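Long-range contacts in copper chaperone PCu(A)C (Methylosinus trichosporium OB3b, PDB 6P1G), which probably acts as a periplasmic copper chaperone, its PCu(A)C domain binding copper through a histidine brace and carrying a separate zinc site in this crystal: residues H3-G8 against V113-A118; R26-M31 against H85-D90. All coordinates share one frame; numbering follows the deposited sequence.

Contact 1. Residues H3-G8 against V113-A118; sequences HEYAVG and VTIDAA. With CU (copper (II) ion), chain C.
H3 and Y5 reach from the N-terminal strand to the backbone of D116. H3 ND1 binds the copper ion at 2.0 Å. H3 NE2 donates to D116 O at 2.8 Å, nearly in line with the C=O bond; the oxygen sits 15° out of the ring plane. D116 O is thus bonded to a copper ligand, a second-shell position, and probably limits rotation of the ring. The CB of H3 points toward strand 113-118, and CG, set between backbone N and carbonyl carbon (chi1 70°), leaves ND1 at the copper and NE2 at D116 O.

The tight part lies under Y5. I115 CG2 rests over one face of the ring, 3.8 Å from its centroid, in a CH-pi contact. The two side chains cross at about a right angle. At the far end of the ring, Y5 OH accepts a hydrogen bond from D116 N at 2.9 Å. V7 CG1 packs on V113 CB at 3.7 Å.

The outward flanks are loose: A6 and T114, one on each strand, are exposed and point away from the opposing segment. The strands run almost exactly antiparallel, but their axes stay 7.7 Å apart and side chains bridge the gap. Both strands pair with strand 10-18, which brings H14 beside H3. H3 N lies 2.2 Å from the copper. H14 ND1 also binds it, as does M2 N, which probably comes from the construct. A histidine with its own backbone N and ND1 at the metal, joined by a second histidine, is the histidine brace that PCu(A)C domains of methane-oxidizing bacteria use for copper.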
loop_
_atom_site.group_PDB
_atom_site.type_symbol
_atom_site.label_atom_id
_atom_site.label_comp_id
_atom_site.label_asym_id
_atom_site.label_seq_id
_atom_site.Cartn_x
_atom_site.Cartn_y
_atom_site.Cartn_z
ATOM N N HIS A 3 -14.063 -1.798 -0.150
ATOM C CA HIS A 3 -13.970 -0.495 0.498
ATOM C C HIS A 3 -12.975 0.400 -0.235
ATOM O O HIS A 3 -12.013 -0.082 -0.835
ATOM C CB HIS A 3 -13.599 -0.639 1.981
ATOM C CG HIS A 3 -12.197 -1.108 2.230
ATOM N ND1 HIS A 3 -11.645 -2.190 1.579
ATOM C CD2 HIS A 3 -11.249 -0.661 3.086
ATOM C CE1 HIS A 3 -10.409 -2.379 2.012
ATOM N NE2 HIS A 3 -10.145 -1.465 2.927
ATOM N N GLU A 4 -13.232 1.703 -0.211
ATOM C CA GLU A 4 -12.402 2.655 -0.939
ATOM C C GLU A 4 -12.196 3.925 -0.129
ATOM O O GLU A 4 -12.947 4.206 0.804
ATOM C CB GLU A 4 -13.022 2.989 -2.299
ATOM C CG GLU A 4 -14.386 3.653 -2.222
ATOM C CD GLU A 4 -14.959 3.963 -3.593
ATOM O OE1 GLU A 4 -15.099 3.025 -4.405
ATOM O OE2 GLU A 4 -15.269 5.144 -3.859
ATOM N N TYR A 5 -11.174 4.690 -0.492
ATOM C CA TYR A 5 -10.875 5.950 0.174
ATOM C C TYR A 5 -10.583 7.041 -0.843
ATOM O O TYR A 5 -10.289 6.760 -2.005
ATOM C CB TYR A 5 -9.688 5.794 1.126
ATOM C CG TYR A 5 -9.907 4.785 2.226
ATOM C CD1 TYR A 5 -9.569 3.450 2.047
ATOM C CD2 TYR A 5 -10.453 5.164 3.446
ATOM C CE1 TYR A 5 -9.765 2.522 3.049
ATOM C CE2 TYR A 5 -10.655 4.240 4.456
ATOM C CZ TYR A 5 -10.307 2.921 4.251
ATOM O OH TYR A 5 -10.502 1.991 5.246
ATOM N N ALA A 6 -10.670 8.291 -0.404
ATOM C CA ALA A 6 -10.367 9.410 -1.282
ATOM C C ALA A 6 -9.657 10.530 -0.532
ATOM O O ALA A 6 -9.944 10.797 0.634
ATOM C CB ALA A 6 -11.643 9.934 -1.932
ATOM N N VAL A 7 -8.723 11.175 -1.220
ATOM C CA VAL A 7 -8.076 12.383 -0.727
ATOM C C VAL A 7 -7.589 13.176 -1.935
ATOM O O VAL A 7 -6.951 12.624 -2.834
ATOM C CB VAL A 7 -6.907 12.066 0.241
ATOM C CG1 VAL A 7 -5.876 11.154 -0.414
ATOM C CG2 VAL A 7 -6.263 13.350 0.750
ATOM N N GLY A 8 -7.911 14.465 -1.967
ATOM C CA GLY A 8 -7.640 15.273 -3.143
ATOM C C GLY A 8 -8.286 14.651 -4.367
ATOM O O GLY A 8 -9.467 14.300 -4.347
ATOM N N VAL A 113 -3.972 10.390 3.973
ATOM C CA VAL A 113 -5.261 9.750 4.197
ATOM C C VAL A 113 -5.077 8.495 5.048
ATOM O O VAL A 113 -4.186 7.682 4.802
ATOM C CB VAL A 113 -5.972 9.397 2.865
ATOM C CG1 VAL A 113 -5.139 8.435 2.025
ATOM C CG2 VAL A 113 -7.370 8.838 3.134
ATOM N N THR A 114 -5.909 8.363 6.075
ATOM C CA THR A 114 -5.886 7.186 6.935
ATOM C C THR A 114 -6.755 6.092 6.336
ATOM O O THR A 114 -7.911 6.330 5.987
ATOM C CB THR A 114 -6.368 7.515 8.356
ATOM O OG1 THR A 114 -5.516 8.519 8.920
ATOM C CG2 THR A 114 -6.336 6.269 9.239
ATOM N N ILE A 115 -6.192 4.897 6.205
ATOM C CA ILE A 115 -6.921 3.768 5.645
ATOM C C ILE A 115 -6.924 2.562 6.573
ATOM O O ILE A 115 -6.175 2.510 7.549
ATOM C CB ILE A 115 -6.320 3.328 4.297
ATOM C CG1 ILE A 115 -4.899 2.796 4.508
ATOM C CG2 ILE A 115 -6.322 4.480 3.307
ATOM C CD1 ILE A 115 -4.316 2.094 3.300
ATOM N N ASP A 116 -7.773 1.590 6.254
ATOM C CA ASP A 116 -7.720 0.286 6.900
ATOM C C ASP A 116 -7.517 -0.784 5.838
ATOM O O ASP A 116 -8.429 -1.112 5.082
ATOM C CB ASP A 116 -8.992 0.003 7.707
ATOM C CG ASP A 116 -9.199 0.991 8.837
ATOM O OD1 ASP A 116 -8.564 0.817 9.900
ATOM O OD2 ASP A 116 -9.993 1.939 8.665
ATOM N N ALA A 117 -6.304 -1.319 5.786
ATOM C CA ALA A 117 -5.974 -2.362 4.829
ATOM C C ALA A 117 -6.450 -3.704 5.357
ATOM O O ALA A 117 -6.209 -4.042 6.515
ATOM C CB ALA A 117 -4.478 -2.387 4.558
ATOM N N ALA A 118 -7.127 -4.467 4.510
ATOM C CA ALA A 118 -7.583 -5.793 4.895
ATOM C C ALA A 118 -6.387 -6.721 5.064
ATOM O O ALA A 118 -5.541 -6.824 4.176
ATOM C CB ALA A 118 -8.554 -6.346 3.867
HETATM CU CU CU C . -12.327 -3.147 -0.044
#

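Contact 2. Residues R26-M31 against H85-D90. With ZN (zinc ion), chain D.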
loop_
_atom_site.group_PDB
_atom_site.type_symbol
_atom_site.label_atom_id
_atom_site.label_comp_id
_atom_site.label_asym_id
_atom_site.label_seq_id
_atom_site.Cartn_x
_atom_site.Cartn_y
_atom_site.Cartn_z
ATOM N N ARG A 26 7.966 -8.706 8.229
ATOM C CA ARG A 26 7.747 -7.985 6.978
ATOM C C ARG A 26 6.449 -8.414 6.302
ATOM O O ARG A 26 6.103 -9.594 6.301
ATOM C CB ARG A 26 8.922 -8.202 6.024
ATOM C CG ARG A 26 10.238 -7.628 6.516
ATOM C CD ARG A 26 11.293 -7.641 5.423
ATOM N NE ARG A 26 12.449 -6.823 5.779
ATOM C CZ ARG A 26 13.141 -6.092 4.913
ATOM N NH1 ARG A 26 12.793 -6.071 3.632
ATOM N NH2 ARG A 26 14.179 -5.377 5.326
ATOM N N ALA A 27 5.743 -7.452 5.715
ATOM C CA ALA A 27 4.540 -7.742 4.939
ATOM C C ALA A 27 4.496 -6.909 3.661
ATOM O O ALA A 27 5.302 -5.998 3.479
ATOM C CB ALA A 27 3.297 -7.490 5.769
ATOM N N GLN A 28 3.551 -7.225 2.782
ATOM C CA GLN A 28 3.419 -6.519 1.514
ATOM C C GLN A 28 2.067 -5.830 1.420
ATOM O O GLN A 28 1.037 -6.462 1.613
ATOM C CB GLN A 28 3.590 -7.478 0.332
ATOM C CG GLN A 28 4.954 -8.143 0.239
ATOM C CD GLN A 28 5.119 -9.288 1.219
ATOM O OE1 GLN A 28 4.226 -10.123 1.376
ATOM N NE2 GLN A 28 6.265 -9.331 1.891
ATOM N N LEU A 29 2.077 -4.538 1.112
ATOM C CA LEU A 29 0.847 -3.768 0.979
ATOM C C LEU A 29 0.470 -3.582 -0.487
ATOM O O LEU A 29 1.285 -3.142 -1.299
ATOM C CB LEU A 29 0.992 -2.409 1.666
ATOM C CG LEU A 29 -0.117 -1.386 1.414
ATOM C CD1 LEU A 29 -1.467 -1.899 1.902
ATOM C CD2 LEU A 29 0.233 -0.076 2.100
ATOM N N TYR A 30 -0.771 -3.931 -0.810
ATOM C CA TYR A 30 -1.299 -3.832 -2.166
ATOM C C TYR A 30 -2.521 -2.925 -2.208
ATOM O O TYR A 30 -3.209 -2.757 -1.199
ATOM C CB TYR A 30 -1.664 -5.215 -2.702
ATOM C CG TYR A 30 -0.541 -6.221 -2.609
ATOM C CD1 TYR A 30 0.568 -6.133 -3.440
ATOM C CD2 TYR A 30 -0.588 -7.257 -1.688
ATOM C CE1 TYR A 30 1.601 -7.056 -3.356
ATOM C CE2 TYR A 30 0.437 -8.178 -1.595
ATOM C CZ TYR A 30 1.526 -8.076 -2.430
ATOM O OH TYR A 30 2.540 -9.000 -2.329
ATOM N N MET A 31 -2.788 -2.354 -3.380
ATOM C CA MET A 31 -3.926 -1.458 -3.566
ATOM C C MET A 31 -4.066 -1.046 -5.021
ATOM O O MET A 31 -3.139 -1.206 -5.814
ATOM C CB MET A 31 -3.786 -0.201 -2.710
ATOM C CG MET A 31 -2.639 0.689 -3.134
ATOM S SD MET A 31 -2.353 2.023 -1.967
ATOM C CE MET A 31 -2.018 1.098 -0.474
ATOM N N HIS A 85 4.856 -3.147 -4.947
ATOM C CA HIS A 85 4.172 -3.090 -3.664
ATOM C C HIS A 85 4.985 -2.310 -2.647
ATOM O O HIS A 85 6.166 -2.031 -2.858
ATOM C CB HIS A 85 3.917 -4.497 -3.124
ATOM C CG HIS A 85 5.164 -5.304 -2.937
ATOM N ND1 HIS A 85 5.736 -6.042 -3.950
ATOM C CD2 HIS A 85 5.957 -5.477 -1.851
ATOM C CE1 HIS A 85 6.823 -6.641 -3.496
ATOM N NE2 HIS A 85 6.980 -6.313 -2.227
ATOM N N VAL A 86 4.337 -1.953 -1.546
ATOM C CA VAL A 86 5.031 -1.368 -0.413
ATOM C C VAL A 86 5.354 -2.463 0.591
ATOM O O VAL A 86 4.475 -3.218 1.007
ATOM C CB VAL A 86 4.198 -0.265 0.267
ATOM C CG1 VAL A 86 4.898 0.233 1.519
ATOM C CG2 VAL A 86 3.937 0.880 -0.699
ATOM N N GLU A 87 6.623 -2.554 0.966
ATOM C CA GLU A 87 7.045 -3.510 1.978
ATOM C C GLU A 87 6.926 -2.876 3.356
ATOM O O GLU A 87 7.512 -1.832 3.611
ATOM C CB GLU A 87 8.483 -3.970 1.722
ATOM C CG GLU A 87 8.903 -5.196 2.518
ATOM C CD GLU A 87 8.417 -6.496 1.897
ATOM O OE1 GLU A 87 7.994 -6.478 0.724
ATOM O OE2 GLU A 87 8.466 -7.539 2.579
ATOM N N LEU A 88 6.159 -3.507 4.239
ATOM C CA LEU A 88 6.008 -3.015 5.601
ATOM C C LEU A 88 7.080 -3.649 6.473
ATOM O O LEU A 88 7.098 -4.864 6.659
ATOM C CB LEU A 88 4.611 -3.331 6.138
ATOM C CG LEU A 88 3.444 -2.913 5.238
ATOM C CD1 LEU A 88 2.110 -3.273 5.869
ATOM C CD2 LEU A 88 3.505 -1.423 4.934
ATOM N N VAL A 89 7.968 -2.820 7.010
ATOM C CA VAL A 89 9.178 -3.307 7.667
ATOM C C VAL A 89 9.124 -3.137 9.184
ATOM O O VAL A 89 8.624 -2.128 9.687
ATOM C CB VAL A 89 10.426 -2.584 7.115
ATOM C CG1 VAL A 89 11.696 -3.168 7.713
ATOM C CG2 VAL A 89 10.465 -2.692 5.603
ATOM N N ASP A 90 9.629 -4.142 9.899
ATOM C CA ASP A 90 9.684 -4.140 11.359
ATOM C C ASP A 90 8.289 -4.026 11.950
ATOM O O ASP A 90 8.019 -3.150 12.771
ATOM C CB ASP A 90 10.575 -3.007 11.880
ATOM C CG ASP A 90 12.051 -3.270 11.646
ATOM O OD1 ASP A 90 12.444 -4.455 11.586
ATOM O OD2 ASP A 90 12.818 -2.291 11.528
HETATM ZN ZN ZN D . 8.651 -6.755 -1.073
#
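Q28 and E87 lie side by side on one face of an antiparallel strand pair, part of the cupredoxin-like beta fold of PCu(A)C domains. Their side chains point the same way, with amide and carboxylate planes 44° apart. Q28 NE2 donates to E87 OE2 at 2.9 Å, on the syn side, tilted out of the carboxylate plane. E87 OE1, the other oxygen, binds zinc at 1.9 Å. E87 CG is anti to the backbone N (chi1 -166°) and the chain then bends, bringing the carboxylate back toward Q28. An alanine in place of Q28 would leave E87 OE2 without this donor, and the carboxylate would probably be freer to turn about its zinc bond.

H85 stands beside Q28, its ring plane nearly perpendicular to the amide. Q28 CG touches H85 CD2 at 3.5 Å, and H85 NE2 binds the zinc. Y30 CE1 meets H85 CB, and the two rings are oblique to each other. H57 and H61 complete the zinc site. R26 lies alongside V89, which places CG1 over one face of the guanidinium.

A27, L29, V86 and L88 fill the opposite face. L29 CB packs on V86 CB at 4.1 Å and on L88 CD2. Backbone bonds tie A27 to L88 and L29 to V86. The straightest runs from L29 N to V86 O, 2.7 Å long with an angle of 170° at the hydrogen.

How the contacts relate
Contacts 1 and 2 belong to the same mixed beta sheet and each holds part of a different metal site. Their centres are 16 Å apart, and the copper and zinc ions lie 21.3 Å from each other. Strand 10-18 links the two contacts: it pairs with strands 4-7 and 111-120 of contact 1 and with strand 26-35 of contact 2, and it brings H14 to the copper. Contact 2 is nested in the chain between the halves of contact 1. The two meet directly where A117 CB packs on L29 CD1 at 4.0 Å. The side chain of L29 comes to about 11 Å of the copper. Contact 1 is near the surface; contact 2 is mostly buried.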